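Long-range contact in glycoside hydrolase family 31 (Trueperella pyogenes, PDB 5I0F), which probably hydrolyses cycloalternan, a cyclic glucose oligosaccharide, through a covalent glycosyl-enzyme intermediate: residues A[280-290]-A[520-528]. Sequence-based numbering, arbitrary orientation.
Sequences FLDVAGRPAEM and TGSQAHGLY
Gln523 bends at its second side-chain torsion (chi2 92°), bringing its amide up to the ring of Phe280, the two side chains crossing at about a right angle. Phe280 has CG anti to the backbone N (chi1 -177°), which brings its CE2 to 3.3 Å from Gln523 NE2. Ring and amide planes stand 64° apart. The contact joins the end of helix 273-284, and the chain leaving it, to the loop that leads into strand 527-529 of the eight-stranded TIM barrel. Two bonds fix the buried amide. Gln523 OE1 accepts from Gly521 N at 2.9 Å, in the carbonyl plane, and NE2 donates to Cys553 O. Ala284 CB packs against this amide and also meets Thr520 CG2 at 3.8 Å. Leu281 CD2 touches the aliphatic part of Gln523. Phe280 stacks on Phe215 of strand 212-219, so the helix packs against the mixed sheet that precedes the barrel. No conventional hydrogen bond links the segments. Three CA-H...O contacts join the backbones: Gly521 CA to Ala284 O at 3.3 Å, Ala524 CA to Arg286 O, and Pro287 CA to Gln523 O at 3.2 Å. Gly285, the first residue past the helix, has positive phi, and its carbonyl O lies 3.4 Å from Gln523 CB. Met290 and Leu527 run past each other in opposite directions. Met290 SD lies 3.8 Å from Leu527 CD1, and its methyl CE rests on Gly526 CA.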
loop_
_atom_site.group_PDB
_atom_site.type_symbol
_atom_site.label_atom_id
_atom_site.label_comp_id
_atom_site.label_asym_id
_atom_site.label_seq_id
_atom_site.Cartn_x
_atom_site.Cartn_y
_atom_site.Cartn_z
ATOM N N PHE A 280 -3.668 12.277 16.650
ATOM C CA PHE A 280 -3.911 11.818 15.281
ATOM C C PHE A 280 -4.996 10.735 15.207
ATOM O O PHE A 280 -5.944 10.839 14.405
ATOM C CB PHE A 280 -2.600 11.366 14.647
ATOM C CG PHE A 280 -2.740 10.929 13.196
ATOM C CD1 PHE A 280 -3.397 11.731 12.261
ATOM C CD2 PHE A 280 -2.211 9.714 12.773
ATOM C CE1 PHE A 280 -3.534 11.320 10.935
ATOM C CE2 PHE A 280 -2.325 9.308 11.443
ATOM C CZ PHE A 280 -2.991 10.116 10.524
ATOM N N LEU A 281 -4.923 9.758 16.098
ATOM C CA LEU A 281 -5.943 8.703 16.150
ATOM C C LEU A 281 -7.367 9.211 16.436
ATOM O O LEU A 281 -8.344 8.668 15.880
ATOM C CB LEU A 281 -5.560 7.629 17.181
ATOM C CG LEU A 281 -4.289 6.848 16.855
ATOM C CD1 LEU A 281 -4.097 5.748 17.893
ATOM C CD2 LEU A 281 -4.307 6.265 15.460
ATOM N N ASP A 282 -7.489 10.235 17.282
ATOM C CA ASP A 282 -8.765 10.886 17.505
ATOM C C ASP A 282 -9.387 11.439 16.208
ATOM O O ASP A 282 -10.601 11.424 16.075
ATOM C CB ASP A 282 -8.656 12.020 18.539
ATOM C CG ASP A 282 -8.533 11.513 19.966
ATOM O OD1 ASP A 282 -8.941 10.358 20.246
ATOM O OD2 ASP A 282 -8.038 12.291 20.807
ATOM N N VAL A 283 -8.557 11.897 15.278
ATOM C CA VAL A 283 -9.014 12.421 13.996
ATOM C C VAL A 283 -9.175 11.309 12.938
ATOM O O VAL A 283 -10.183 11.262 12.210
ATOM C CB VAL A 283 -8.038 13.523 13.524
ATOM C CG1 VAL A 283 -8.273 13.923 12.076
ATOM C CG2 VAL A 283 -8.166 14.736 14.432
ATOM N N ALA A 284 -8.200 10.408 12.874
ATOM C CA ALA A 284 -8.147 9.377 11.835
ATOM C C ALA A 284 -9.080 8.198 12.064
ATOM O O ALA A 284 -9.672 7.725 11.119
ATOM C CB ALA A 284 -6.729 8.882 11.649
ATOM N N GLY A 285 -9.205 7.742 13.305
ATOM C CA GLY A 285 -9.924 6.518 13.662
ATOM C C GLY A 285 -8.941 5.618 14.381
ATOM O O GLY A 285 -7.745 5.749 14.194
ATOM N N ARG A 286 -9.443 4.748 15.238
ATOM C CA ARG A 286 -8.608 3.903 16.091
ATOM C C ARG A 286 -8.721 2.434 15.693
ATOM O O ARG A 286 -9.753 2.037 15.206
ATOM C CB ARG A 286 -9.035 4.054 17.546
ATOM C CG ARG A 286 -8.578 5.359 18.167
ATOM C CD ARG A 286 -9.123 5.550 19.564
ATOM N NE ARG A 286 -8.663 6.831 20.092
ATOM C CZ ARG A 286 -7.479 7.062 20.657
ATOM N NH1 ARG A 286 -6.577 6.087 20.831
ATOM N NH2 ARG A 286 -7.201 8.290 21.090
ATOM N N PRO A 287 -7.672 1.625 15.944
ATOM C CA PRO A 287 -7.803 0.174 15.696
ATOM C C PRO A 287 -8.978 -0.463 16.440
ATOM O O PRO A 287 -9.312 -0.046 17.554
ATOM C CB PRO A 287 -6.468 -0.424 16.168
ATOM C CG PRO A 287 -5.677 0.688 16.755
ATOM C CD PRO A 287 -6.360 1.993 16.498
ATOM N N ALA A 288 -9.590 -1.432 15.764
ATOM C CA ALA A 288 -10.718 -2.224 16.257
ATOM C C ALA A 288 -10.241 -3.349 17.182
ATOM O O ALA A 288 -9.091 -3.780 17.070
ATOM C CB ALA A 288 -11.423 -2.839 15.037
ATOM N N GLU A 289 -11.119 -3.847 18.051
ATOM C CA GLU A 289 -10.861 -5.106 18.772
ATOM C C GLU A 289 -10.812 -6.285 17.772
ATOM O O GLU A 289 -11.598 -6.327 16.814
ATOM C CB GLU A 289 -11.951 -5.420 19.787
ATOM C CG GLU A 289 -12.123 -4.420 20.943
ATOM C CD GLU A 289 -13.542 -3.905 21.035
ATOM O OE1 GLU A 289 -14.140 -3.919 22.091
ATOM O OE2 GLU A 289 -14.066 -3.453 20.004
ATOM N N MET A 290 -9.917 -7.238 18.024
ATOM C CA MET A 290 -9.746 -8.405 17.141
ATOM C C MET A 290 -9.787 -9.695 17.940
ATOM O O MET A 290 -9.491 -9.693 19.121
ATOM C CB MET A 290 -8.427 -8.302 16.366
ATOM C CG MET A 290 -8.440 -7.283 15.244
ATOM S SD MET A 290 -9.479 -7.842 13.868
ATOM C CE MET A 290 -9.876 -6.318 13.062
ATOM N N THR A 520 -5.122 7.684 5.566
ATOM C CA THR A 520 -5.745 8.153 6.809
ATOM C C THR A 520 -7.131 7.525 6.952
ATOM O O THR A 520 -7.911 7.560 6.004
ATOM C CB THR A 520 -5.879 9.685 6.770
ATOM O OG1 THR A 520 -4.647 10.268 6.340
ATOM C CG2 THR A 520 -6.256 10.248 8.119
ATOM N N GLY A 521 -7.408 6.935 8.117
ATOM C CA GLY A 521 -8.630 6.168 8.365
ATOM C C GLY A 521 -8.491 4.654 8.291
ATOM O O GLY A 521 -9.298 3.938 8.895
ATOM N N SER A 522 -7.463 4.155 7.585
ATOM C CA SER A 522 -7.176 2.725 7.541
ATOM C C SER A 522 -6.947 2.067 8.919
ATOM O O SER A 522 -7.193 0.857 9.068
ATOM C CB SER A 522 -6.010 2.419 6.593
ATOM O OG SER A 522 -6.375 2.719 5.256
ATOM N N GLN A 523 -6.542 2.862 9.909
ATOM C CA GLN A 523 -6.320 2.387 11.282
ATOM C C GLN A 523 -7.549 1.626 11.853
ATOM O O GLN A 523 -7.386 0.660 12.609
ATOM C CB GLN A 523 -5.995 3.550 12.223
ATOM C CG GLN A 523 -4.723 4.340 11.924
ATOM C CD GLN A 523 -4.917 5.561 11.030
ATOM O OE1 GLN A 523 -5.849 5.636 10.221
ATOM N NE2 GLN A 523 -3.995 6.521 11.147
ATOM N N ALA A 524 -8.753 2.052 11.473
ATOM C CA ALA A 524 -9.990 1.455 11.948
ATOM C C ALA A 524 -10.423 0.165 11.254
ATOM O O ALA A 524 -11.370 -0.486 11.712
ATOM C CB ALA A 524 -11.125 2.492 11.872
ATOM N N HIS A 525 -9.762 -0.223 10.164
ATOM C CA HIS A 525 -10.311 -1.236 9.262
ATOM C C HIS A 525 -9.353 -2.400 9.064
ATOM O O HIS A 525 -8.662 -2.477 8.057
ATOM C CB HIS A 525 -10.681 -0.592 7.908
ATOM C CG HIS A 525 -11.680 0.513 8.027
ATOM N ND1 HIS A 525 -12.955 0.315 8.515
ATOM C CD2 HIS A 525 -11.598 1.826 7.720
ATOM C CE1 HIS A 525 -13.608 1.458 8.512
ATOM N NE2 HIS A 525 -12.800 2.395 8.059
ATOM N N GLY A 526 -9.344 -3.303 10.033
ATOM C CA GLY A 526 -8.693 -4.589 9.900
ATOM C C GLY A 526 -7.192 -4.599 10.048
ATOM O O GLY A 526 -6.620 -3.801 10.823
ATOM N N LEU A 527 -6.578 -5.526 9.294
ATOM C CA LEU A 527 -5.172 -5.887 9.348
ATOM C C LEU A 527 -4.461 -5.497 8.055
ATOM O O LEU A 527 -5.109 -5.308 7.003
ATOM C CB LEU A 527 -5.031 -7.406 9.485
ATOM C CG LEU A 527 -5.260 -8.057 10.826
ATOM C CD1 LEU A 527 -6.502 -7.598 11.544
ATOM C CD2 LEU A 527 -5.208 -9.566 10.668
ATOM N N TYR A 528 -3.136 -5.375 8.147
ATOM C CA TYR A 528 -2.296 -4.925 7.041
ATOM C C TYR A 528 -1.054 -5.769 6.890
ATOM O O TYR A 528 -0.502 -6.244 7.869
ATOM C CB TYR A 528 -1.954 -3.428 7.162
ATOM C CG TYR A 528 -3.219 -2.626 7.026
ATOM C CD1 TYR A 528 -4.054 -2.417 8.121
ATOM C CD2 TYR A 528 -3.663 -2.200 5.767
ATOM C CE1 TYR A 528 -5.287 -1.783 7.978
ATOM C CE2 TYR A 528 -4.870 -1.529 5.626
ATOM C CZ TYR A 528 -5.676 -1.331 6.730
ATOM O OH TYR A 528 -6.889 -0.719 6.535
#